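Local coordinates for protein coproheme decarboxylase (Thermus thermophilus, PDB 1VDH) that catalyses the hydrogen peroxide-dependent oxidative decarboxylation of coproheme to heme b, the last step of coproporphyrin-dependent heme biosynthesis, as a homopentamer, at residues V17-R22 / D73-N78; R104-Y109 / F144-K149; A166-A171 / F219-A224. One frame throughout, in Å; residues are numbered along the deposited sequence.

Interaction 1 (V17-R22 / D73-N78); sequences VLHDFR and DLLFLN
Strands 17-22 and 74-78 run antiparallel and are joined by a ladder of backbone hydrogen bonds. Leu18, Asp20 and Arg22 form hydrogen-bonded pairs with Asn78, Phe76 and Leu74. His19 with Leu77 and Phe21 with Leu75 are the non-hydrogen-bonded pairs between them. The ladder ends in a classic beta bulge. Arg22 O accepts from both Asp73 N and Leu74 N, at 2.9 and 3.0 Å.

Leu75 packs along the Phe21 ring. Its CB lies near Phe21 CE1 and CD1. CG stands anti to the backbone N (chi1 161°) and approaches CE1. From there CD1 sits over the centre of the Phe21 ring, 3.7 Å from its centroid, a CH-pi contact. CD2 reaches toward Phe21 CZ. Leu77 repeats the pattern at the next non-hydrogen-bonded pair: its CD1 lies 3.6 Å from the centroid of the His19 ring, over the face. His19 NE2 is hydrogen-bonded to Asp201.

On the other face, Arg22 grips Asp20 side-on. Its NE meets Asp20 OD1 at 2.8 Å, from above the carboxylate plane. Its NH2 meets the syn lone pair of Asp20 OD2 at 2.9 Å. The two bonds hold the guanidinium edge-on to the carboxylate. The Phe76 ring turns its edge to Asp20 O.

The pair lies in the antiparallel sheet of the dimeric alpha-beta barrel fold. Strand 61-67 flanks 74-80, and strand 102-116 flanks 10-24. Helix 83-95 covers the face of Leu18, Asp20 and Phe76.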
loop_
_atom_site.group_PDB
_atom_site.type_symbol
_atom_site.label_atom_id
_atom_site.label_comp_id
_atom_site.label_asym_id
_atom_site.label_seq_id
_atom_site.Cartn_x
_atom_site.Cartn_y
_atom_site.Cartn_z
ATOM N N VAL A 17 -5.753 11.406 23.482
ATOM C CA VAL A 17 -5.905 9.965 23.394
ATOM C C VAL A 17 -4.847 9.278 22.544
ATOM O O VAL A 17 -4.497 9.753 21.463
ATOM C CB VAL A 17 -7.281 9.612 22.769
ATOM C CG1 VAL A 17 -7.563 8.130 22.906
ATOM C CG2 VAL A 17 -8.394 10.445 23.401
ATOM N N LEU A 18 -4.363 8.140 23.026
ATOM C CA LEU A 18 -3.395 7.361 22.274
ATOM C C LEU A 18 -3.837 5.907 22.164
ATOM O O LEU A 18 -4.100 5.246 23.173
ATOM C CB LEU A 18 -1.999 7.414 22.905
ATOM C CG LEU A 18 -0.968 6.492 22.231
ATOM C CD1 LEU A 18 -0.689 6.960 20.804
ATOM C CD2 LEU A 18 0.325 6.456 23.036
ATOM N N HIS A 19 -3.993 5.442 20.929
ATOM C CA HIS A 19 -4.327 4.047 20.675
ATOM C C HIS A 19 -2.991 3.434 20.297
ATOM O O HIS A 19 -2.346 3.878 19.349
ATOM C CB HIS A 19 -5.300 3.899 19.506
ATOM C CG HIS A 19 -6.721 4.166 19.872
ATOM N ND1 HIS A 19 -7.228 5.442 19.999
ATOM C CD2 HIS A 19 -7.747 3.323 20.131
ATOM C CE1 HIS A 19 -8.507 5.371 20.318
ATOM N NE2 HIS A 19 -8.846 4.098 20.405
ATOM N N ASP A 20 -2.566 2.434 21.055
ATOM C CA ASP A 20 -1.294 1.780 20.801
ATOM C C ASP A 20 -1.560 0.304 20.544
ATOM O O ASP A 20 -1.767 -0.469 21.482
ATOM C CB ASP A 20 -0.372 1.975 22.019
ATOM C CG ASP A 20 1.050 1.463 21.796
ATOM O OD1 ASP A 20 1.307 0.686 20.849
ATOM O OD2 ASP A 20 1.925 1.839 22.599
ATOM N N PHE A 21 -1.590 -0.066 19.264
ATOM C CA PHE A 21 -1.819 -1.447 18.847
ATOM C C PHE A 21 -0.499 -2.168 18.623
ATOM O O PHE A 21 0.370 -1.680 17.894
ATOM C CB PHE A 21 -2.619 -1.496 17.538
ATOM C CG PHE A 21 -4.035 -1.024 17.668
ATOM C CD1 PHE A 21 -5.036 -1.896 18.081
ATOM C CD2 PHE A 21 -4.377 0.284 17.333
ATOM C CE1 PHE A 21 -6.356 -1.482 18.155
ATOM C CE2 PHE A 21 -5.698 0.713 17.404
ATOM C CZ PHE A 21 -6.691 -0.170 17.814
ATOM N N ARG A 22 -0.374 -3.360 19.196
ATOM C CA ARG A 22 0.839 -4.148 19.046
ATOM C C ARG A 22 0.525 -5.609 18.764
ATOM O O ARG A 22 -0.567 -6.099 19.084
ATOM C CB ARG A 22 1.700 -4.048 20.310
ATOM C CG ARG A 22 1.912 -2.621 20.776
ATOM C CD ARG A 22 3.360 -2.322 21.074
ATOM N NE ARG A 22 3.495 -0.957 21.571
ATOM C CZ ARG A 22 4.635 -0.406 21.966
ATOM N NH1 ARG A 22 5.765 -1.099 21.921
ATOM N NH2 ARG A 22 4.632 0.836 22.427
ATOM N N ASP A 73 -2.826 -7.625 18.233
ATOM C CA ASP A 73 -3.159 -8.626 19.250
ATOM C C ASP A 73 -3.529 -7.945 20.564
ATOM O O ASP A 73 -4.396 -8.413 21.291
ATOM C CB ASP A 73 -1.978 -9.569 19.486
ATOM C CG ASP A 73 -1.671 -10.422 18.282
ATOM O OD1 ASP A 73 -0.486 -10.752 18.068
ATOM O OD2 ASP A 73 -2.620 -10.775 17.553
ATOM N N LEU A 74 -2.849 -6.844 20.870
ATOM C CA LEU A 74 -3.120 -6.099 22.089
ATOM C C LEU A 74 -3.247 -4.612 21.797
ATOM O O LEU A 74 -2.487 -4.051 21.005
ATOM C CB LEU A 74 -2.006 -6.326 23.124
ATOM C CG LEU A 74 -1.883 -7.697 23.807
ATOM C CD1 LEU A 74 -0.542 -7.795 24.541
ATOM C CD2 LEU A 74 -3.037 -7.912 24.779
ATOM N N LEU A 75 -4.261 -3.997 22.393
ATOM C CA LEU A 75 -4.479 -2.566 22.261
ATOM C C LEU A 75 -4.249 -1.951 23.631
ATOM O O LEU A 75 -4.849 -2.387 24.617
ATOM C CB LEU A 75 -5.917 -2.246 21.832
ATOM C CG LEU A 75 -6.363 -0.799 22.110
ATOM C CD1 LEU A 75 -5.485 0.195 21.339
ATOM C CD2 LEU A 75 -7.832 -0.605 21.745
ATOM N N PHE A 76 -3.355 -0.969 23.688
ATOM C CA PHE A 76 -3.082 -0.248 24.923
ATOM C C PHE A 76 -3.671 1.134 24.685
ATOM O O PHE A 76 -3.123 1.933 23.923
ATOM C CB PHE A 76 -1.577 -0.160 25.191
ATOM C CG PHE A 76 -0.924 -1.493 25.397
ATOM C CD1 PHE A 76 -0.447 -2.223 24.312
ATOM C CD2 PHE A 76 -0.795 -2.027 26.674
ATOM C CE1 PHE A 76 0.153 -3.471 24.497
ATOM C CE2 PHE A 76 -0.197 -3.272 26.872
ATOM C CZ PHE A 76 0.278 -3.997 25.780
ATOM N N LEU A 77 -4.833 1.377 25.283
ATOM C CA LEU A 77 -5.532 2.645 25.137
ATOM C C LEU A 77 -5.288 3.517 26.358
ATOM O O LEU A 77 -5.498 3.080 27.491
ATOM C CB LEU A 77 -7.039 2.400 24.961
ATOM C CG LEU A 77 -7.962 3.630 24.922
ATOM C CD1 LEU A 77 -7.575 4.554 23.774
ATOM C CD2 LEU A 77 -9.418 3.188 24.777
ATOM N N ASN A 78 -4.855 4.751 26.118
ATOM C CA ASN A 78 -4.584 5.695 27.195
ATOM C C ASN A 78 -5.089 7.090 26.877
ATOM O O ASN A 78 -5.014 7.546 25.734
ATOM C CB ASN A 78 -3.080 5.766 27.495
ATOM C CG ASN A 78 -2.625 4.687 28.450
ATOM O OD1 ASN A 78 -2.845 4.784 29.658
ATOM N ND2 ASN A 78 -1.971 3.659 27.920
#

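Interaction 2 (R104-Y109 / F144-K149); sequences RSYSFY and FYPMNK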
loop_
_atom_site.group_PDB
_atom_site.type_symbol
_atom_site.label_atom_id
_atom_site.label_comp_id
_atom_site.label_asym_id
_atom_site.label_seq_id
_atom_site.Cartn_x
_atom_site.Cartn_y
_atom_site.Cartn_z
ATOM N N ARG A 104 4.980 -3.044 17.035
ATOM C CA ARG A 104 3.926 -2.040 16.862
ATOM C C ARG A 104 3.288 -2.254 15.496
ATOM O O ARG A 104 3.983 -2.283 14.482
ATOM C CB ARG A 104 4.484 -0.615 16.945
ATOM C CG ARG A 104 5.163 -0.262 18.255
ATOM C CD ARG A 104 5.328 1.256 18.404
ATOM N NE ARG A 104 4.055 1.917 18.698
ATOM C CZ ARG A 104 3.940 3.151 19.183
ATOM N NH1 ARG A 104 5.022 3.881 19.429
ATOM N NH2 ARG A 104 2.743 3.641 19.474
ATOM N N SER A 105 1.970 -2.410 15.463
ATOM C CA SER A 105 1.288 -2.639 14.194
ATOM C C SER A 105 0.465 -1.451 13.706
ATOM O O SER A 105 0.290 -1.271 12.501
ATOM C CB SER A 105 0.415 -3.895 14.273
ATOM O OG SER A 105 -0.604 -3.755 15.243
ATOM N N TYR A 106 -0.057 -0.662 14.641
ATOM C CA TYR A 106 -0.859 0.513 14.306
ATOM C C TYR A 106 -0.959 1.406 15.540
ATOM O O TYR A 106 -0.669 0.972 16.657
ATOM C CB TYR A 106 -2.267 0.090 13.844
ATOM C CG TYR A 106 -3.066 1.192 13.170
ATOM C CD1 TYR A 106 -2.677 1.708 11.934
ATOM C CD2 TYR A 106 -4.210 1.722 13.771
ATOM C CE1 TYR A 106 -3.407 2.728 11.311
ATOM C CE2 TYR A 106 -4.946 2.740 13.157
ATOM C CZ TYR A 106 -4.539 3.234 11.931
ATOM O OH TYR A 106 -5.268 4.229 11.319
ATOM N N SER A 107 -1.349 2.657 15.331
ATOM C CA SER A 107 -1.499 3.607 16.427
ATOM C C SER A 107 -2.315 4.793 15.950
ATOM O O SER A 107 -2.520 4.970 14.748
ATOM C CB SER A 107 -0.129 4.095 16.927
ATOM O OG SER A 107 0.452 5.020 16.025
ATOM N N PHE A 108 -2.786 5.599 16.896
ATOM C CA PHE A 108 -3.571 6.774 16.558
ATOM C C PHE A 108 -3.488 7.779 17.695
ATOM O O PHE A 108 -3.658 7.424 18.863
ATOM C CB PHE A 108 -5.036 6.399 16.307
ATOM C CG PHE A 108 -5.784 7.400 15.463
ATOM C CD1 PHE A 108 -5.515 7.518 14.103
ATOM C CD2 PHE A 108 -6.759 8.220 16.026
ATOM C CE1 PHE A 108 -6.205 8.439 13.312
ATOM C CE2 PHE A 108 -7.455 9.143 15.247
ATOM C CZ PHE A 108 -7.178 9.254 13.884
ATOM N N TYR A 109 -3.145 9.013 17.351
ATOM C CA TYR A 109 -3.062 10.083 18.332
ATOM C C TYR A 109 -4.190 11.060 18.026
ATOM O O TYR A 109 -4.300 11.566 16.906
ATOM C CB TYR A 109 -1.705 10.789 18.277
ATOM C CG TYR A 109 -1.662 12.062 19.097
ATOM C CD1 TYR A 109 -1.161 13.244 18.553
ATOM C CD2 TYR A 109 -2.148 12.091 20.409
ATOM C CE1 TYR A 109 -1.147 14.425 19.290
ATOM C CE2 TYR A 109 -2.140 13.270 21.154
ATOM C CZ TYR A 109 -1.637 14.433 20.587
ATOM O OH TYR A 109 -1.622 15.609 21.308
ATOM N N PHE A 144 -12.719 0.265 17.516
ATOM C CA PHE A 144 -12.042 1.500 17.141
ATOM C C PHE A 144 -11.880 1.596 15.637
ATOM O O PHE A 144 -11.497 0.625 14.983
ATOM C CB PHE A 144 -10.641 1.613 17.762
ATOM C CG PHE A 144 -9.810 2.725 17.155
ATOM C CD1 PHE A 144 -8.815 2.440 16.217
ATOM C CD2 PHE A 144 -10.081 4.055 17.457
ATOM C CE1 PHE A 144 -8.113 3.465 15.586
ATOM C CE2 PHE A 144 -9.385 5.091 16.832
ATOM C CZ PHE A 144 -8.400 4.796 15.892
ATOM N N TYR A 145 -12.110 2.792 15.111
ATOM C CA TYR A 145 -11.929 3.054 13.693
ATOM C C TYR A 145 -11.763 4.543 13.461
ATOM O O TYR A 145 -12.346 5.358 14.182
ATOM C CB TYR A 145 -13.109 2.532 12.862
ATOM C CG TYR A 145 -14.442 3.189 13.156
ATOM C CD1 TYR A 145 -14.898 4.263 12.389
ATOM C CD2 TYR A 145 -15.266 2.706 14.168
ATOM C CE1 TYR A 145 -16.145 4.835 12.622
ATOM C CE2 TYR A 145 -16.513 3.271 14.409
ATOM C CZ TYR A 145 -16.945 4.333 13.632
ATOM O OH TYR A 145 -18.178 4.887 13.876
ATOM N N PRO A 146 -10.857 4.918 12.548
ATOM C CA PRO A 146 -10.632 6.327 12.234
ATOM C C PRO A 146 -11.502 6.664 11.018
ATOM O O PRO A 146 -11.969 5.759 10.310
ATOM C CB PRO A 146 -9.144 6.355 11.894
ATOM C CG PRO A 146 -8.957 5.064 11.169
ATOM C CD PRO A 146 -9.772 4.078 12.002
ATOM N N MET A 147 -11.726 7.948 10.771
ATOM C CA MET A 147 -12.541 8.350 9.628
ATOM C C MET A 147 -12.323 9.809 9.262
ATOM O O MET A 147 -11.794 10.586 10.058
ATOM C CB MET A 147 -14.037 8.117 9.918
ATOM C CG MET A 147 -14.630 9.003 11.018
ATOM S SD MET A 147 -16.416 8.717 11.280
ATOM C CE MET A 147 -17.111 9.530 9.852
ATOM N N ASN A 148 -12.701 10.143 8.030
ATOM C CA ASN A 148 -12.636 11.501 7.495
ATOM C C ASN A 148 -14.037 11.839 7.002
ATOM O O ASN A 148 -14.887 10.956 6.849
ATOM C CB ASN A 148 -11.749 11.584 6.243
ATOM C CG ASN A 148 -10.311 11.209 6.498
ATOM O OD1 ASN A 148 -9.649 10.655 5.622
ATOM N ND2 ASN A 148 -9.810 11.529 7.680
ATOM N N LYS A 149 -14.263 13.123 6.740
ATOM C CA LYS A 149 -15.517 13.579 6.166
ATOM C C LYS A 149 -15.122 13.838 4.716
ATOM O O LYS A 149 -14.161 14.567 4.435
ATOM C CB LYS A 149 -16.023 14.851 6.849
ATOM C CG LYS A 149 -16.957 14.582 8.031
ATOM C CD LYS A 149 -18.316 14.072 7.566
ATOM C CE LYS A 149 -19.308 13.951 8.728
ATOM N NZ LYS A 149 -18.913 12.920 9.727
#
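This contact fills part of the interior of a curled antiparallel sheet in the chlorite dismutase family fold. It joins two strands that are not neighbours. The axes of 104-109 and 144-149 come no nearer than 9.4 Å and run at 60° to each other, so side chains alone bridge the gap. Tyr106 and Phe108 point from one strand toward Phe144 and Pro146 on the other.

Phe108 touches both residues of the other strand. Its CG is anti to the backbone N (chi1 -158°), which extends the ring across the gap. Phe144 CZ comes to 3.7 Å from Phe108 CG and also touches Phe108 CB and CD2. The two side chains cross at about a right angle. Their ring planes are inclined at 53°, an oblique pair with centroids 5.6 Å apart. At the far side of the ring, Phe108 CE1 meets Pro146 CB at 3.9 Å.

Tyr106 extends in the same way. Its CE2 meets Phe144 CE1 at 4.1 Å, edge to edge. Its OH reaches tip to tip toward Pro146 CG, at 3.8 Å. Within the second strand, Pro146 N also lies above the Phe144 ring, offset toward its rim.

The alternation of the strand turns Tyr145 away from this cluster. Tyr145 is the predicted active-site residue, and 145-149 are predicted to bind coproheme. Pro146 belongs to both the cluster and the predicted site, consistent with the cluster adjoining it. Strand 227-237 adds Pro231 and Phe233 beside it, His19 of strand 10-24 stacks on Phe144, and strand 198-204 flanks 141-152 through Val200 and Asp201.

Interaction 3 (A166-A171 / F219-A224); sequences ASLMKA and FDEVSA
Helix 221-226 meets the side of helix 162-177 through its first residues, and the contact starts just before it. Asp220 holds the N-cap position, but its side chain makes no capping bond. CG stands anti to the carbonyl carbon (chi1 -67°). OD1 is hydrogen-bonded to Thr175, further along the partner helix. OD2 lies 4.1 Å from Ala171 O. Asp220 thus ties the start of one helix to the flank of the other.

Glu221 follows. Its CG is anti to the backbone N (chi1 -174°) and the chain stays extended beyond it. Leu168 CD2 comes obliquely to Glu221 CB at 3.8 Å and lies close to CG; the carboxylate is a little farther away. The acid end forms a salt bridge with Arg225 in its own helix.

The contact borders the predicted coproheme site. Segment 166-171 ends just before His172, the predicted axial ligand of the iron. The first turn of helix 221-226 therefore packs right beside the probable ligand helix.

Val222 CA and Leu168 CA are the nearest CA pair, 5.4 Å apart. Val222 CB rests 4.0 Å from Leu168 CB. CG1 occupies the crowded position between the backbone N and the carbonyl carbon (chi1 63°) and lies near Leu168 O. CG2 meets Met169 SD at 4.0 Å, where the Met169 chain, bent at chi2 and chi3, crosses Val222 at about a right angle. A water joins the backbones here. It donates to Leu168 O at 2.8 Å and accepts from Val222 N at 3.0 Å. Val222 also packs on His172 and Trp157. Ser223, next in the chain, is a predicted coproheme-binding residue, and its side chain touches His172. Ala224 O, one turn into the helix, accepts a hydrogen bond from Asn156 of a neighbouring subunit.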
loop_
_atom_site.group_PDB
_atom_site.type_symbol
_atom_site.label_atom_id
_atom_site.label_comp_id
_atom_site.label_asym_id
_atom_site.label_seq_id
_atom_site.Cartn_x
_atom_site.Cartn_y
_atom_site.Cartn_z
ATOM N N ALA A 166 -25.630 20.717 10.163
ATOM C CA ALA A 166 -26.375 20.557 11.407
ATOM C C ALA A 166 -27.536 19.577 11.234
ATOM O O ALA A 166 -27.752 18.715 12.085
ATOM C CB ALA A 166 -26.893 21.911 11.895
ATOM N N SER A 167 -28.287 19.707 10.142
ATOM C CA SER A 167 -29.417 18.807 9.909
ATOM C C SER A 167 -28.940 17.375 9.664
ATOM O O SER A 167 -29.592 16.418 10.086
ATOM C CB SER A 167 -30.292 19.295 8.749
ATOM O OG SER A 167 -29.570 19.325 7.533
ATOM N N LEU A 168 -27.786 17.239 9.014
ATOM C CA LEU A 168 -27.211 15.928 8.726
ATOM C C LEU A 168 -26.749 15.237 10.009
ATOM O O LEU A 168 -26.946 14.031 10.178
ATOM C CB LEU A 168 -26.050 16.067 7.733
ATOM C CG LEU A 168 -26.468 16.408 6.297
ATOM C CD1 LEU A 168 -25.262 16.787 5.460
ATOM C CD2 LEU A 168 -27.205 15.228 5.688
ATOM N N MET A 169 -26.164 16.009 10.924
ATOM C CA MET A 169 -25.691 15.472 12.200
ATOM C C MET A 169 -26.846 15.152 13.148
ATOM O O MET A 169 -26.756 14.227 13.960
ATOM C CB MET A 169 -24.719 16.444 12.879
ATOM C CG MET A 169 -23.376 16.583 12.171
ATOM S SD MET A 169 -22.519 15.000 11.947
ATOM C CE MET A 169 -22.170 14.554 13.676
ATOM N N LYS A 170 -27.932 15.915 13.042
ATOM C CA LYS A 170 -29.094 15.690 13.896
ATOM C C LYS A 170 -29.688 14.308 13.615
ATOM O O LYS A 170 -29.973 13.548 14.542
ATOM C CB LYS A 170 -30.144 16.790 13.697
ATOM C CG LYS A 170 -31.259 16.760 14.735
ATOM C CD LYS A 170 -32.159 17.984 14.645
ATOM C CE LYS A 170 -33.229 17.954 15.735
ATOM N NZ LYS A 170 -34.070 19.186 15.737
ATOM N N ALA A 171 -29.822 13.974 12.333
ATOM C CA ALA A 171 -30.363 12.680 11.914
ATOM C C ALA A 171 -29.454 11.544 12.377
ATOM O O ALA A 171 -29.925 10.467 12.746
ATOM C CB ALA A 171 -30.517 12.646 10.398
ATOM N N PHE A 219 -26.705 4.173 6.487
ATOM C CA PHE A 219 -27.860 4.571 5.685
ATOM C C PHE A 219 -28.276 6.032 5.926
ATOM O O PHE A 219 -29.115 6.568 5.202
ATOM C CB PHE A 219 -29.037 3.612 5.897
ATOM C CG PHE A 219 -28.780 2.225 5.374
ATOM C CD1 PHE A 219 -28.259 1.243 6.205
ATOM C CD2 PHE A 219 -29.026 1.913 4.039
ATOM C CE1 PHE A 219 -27.981 -0.043 5.715
ATOM C CE2 PHE A 219 -28.752 0.636 3.537
ATOM C CZ PHE A 219 -28.226 -0.344 4.382
ATOM N N ASP A 220 -27.705 6.668 6.949
ATOM C CA ASP A 220 -27.989 8.083 7.222
ATOM C C ASP A 220 -27.219 8.835 6.140
ATOM O O ASP A 220 -26.099 8.446 5.806
ATOM C CB ASP A 220 -27.454 8.510 8.598
ATOM C CG ASP A 220 -28.183 7.838 9.756
ATOM O OD1 ASP A 220 -29.361 7.462 9.594
ATOM O OD2 ASP A 220 -27.567 7.695 10.838
ATOM N N GLU A 221 -27.798 9.903 5.595
ATOM C CA GLU A 221 -27.125 10.650 4.533
ATOM C C GLU A 221 -25.713 11.109 4.895
ATOM O O GLU A 221 -24.801 11.033 4.068
ATOM C CB GLU A 221 -27.968 11.841 4.064
ATOM C CG GLU A 221 -27.366 12.556 2.849
ATOM C CD GLU A 221 -28.294 13.591 2.223
ATOM O OE1 GLU A 221 -29.493 13.634 2.571
ATOM O OE2 GLU A 221 -27.817 14.360 1.366
ATOM N N VAL A 222 -25.527 11.547 6.140
ATOM C CA VAL A 222 -24.219 12.011 6.590
ATOM C C VAL A 222 -23.135 10.949 6.390
ATOM O O VAL A 222 -22.033 11.263 5.943
ATOM C CB VAL A 222 -24.254 12.486 8.066
ATOM C CG1 VAL A 222 -24.617 11.337 9.003
ATOM C CG2 VAL A 222 -22.916 13.103 8.447
ATOM N N SER A 223 -23.463 9.689 6.674
ATOM C CA SER A 223 -22.502 8.604 6.503
ATOM C C SER A 223 -22.465 8.107 5.058
ATOM O O SER A 223 -21.393 7.938 4.482
ATOM C CB SER A 223 -22.830 7.435 7.440
ATOM O OG SER A 223 -22.865 7.849 8.798
ATOM N N ALA A 224 -23.641 7.876 4.481
ATOM C CA ALA A 224 -23.746 7.382 3.112
ATOM C C ALA A 224 -23.005 8.238 2.087
ATOM O O ALA A 224 -22.317 7.707 1.209
ATOM C CB ALA A 224 -25.217 7.228 2.716
HETATM O O HOH W 1 -27.632 12.267 8.115
#

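Overall arrangement
Interactions 1 and 2 are buried near the middle of the chain, with centres 10 Å apart. They share a sheet: strands 10-24 and 102-116 are neighbours, and His19 and Phe21 of interaction 1 bond through their backbones to Phe108 and Tyr106 of interaction 2. Interaction 1 is a backbone ladder ending in a bulge, with a buried ion pair within one strand. Interaction 2 relies on apolar and aromatic side chains between separated strands. Interaction 3 is partly buried, helical and farther out, about 30 Å between centres from interaction 1. It combines aliphatic packing with a water bridge. Lys149 CE touches Val222 CG2 at 3.7 Å and joins interactions 2 and 3 beside the predicted coproheme site.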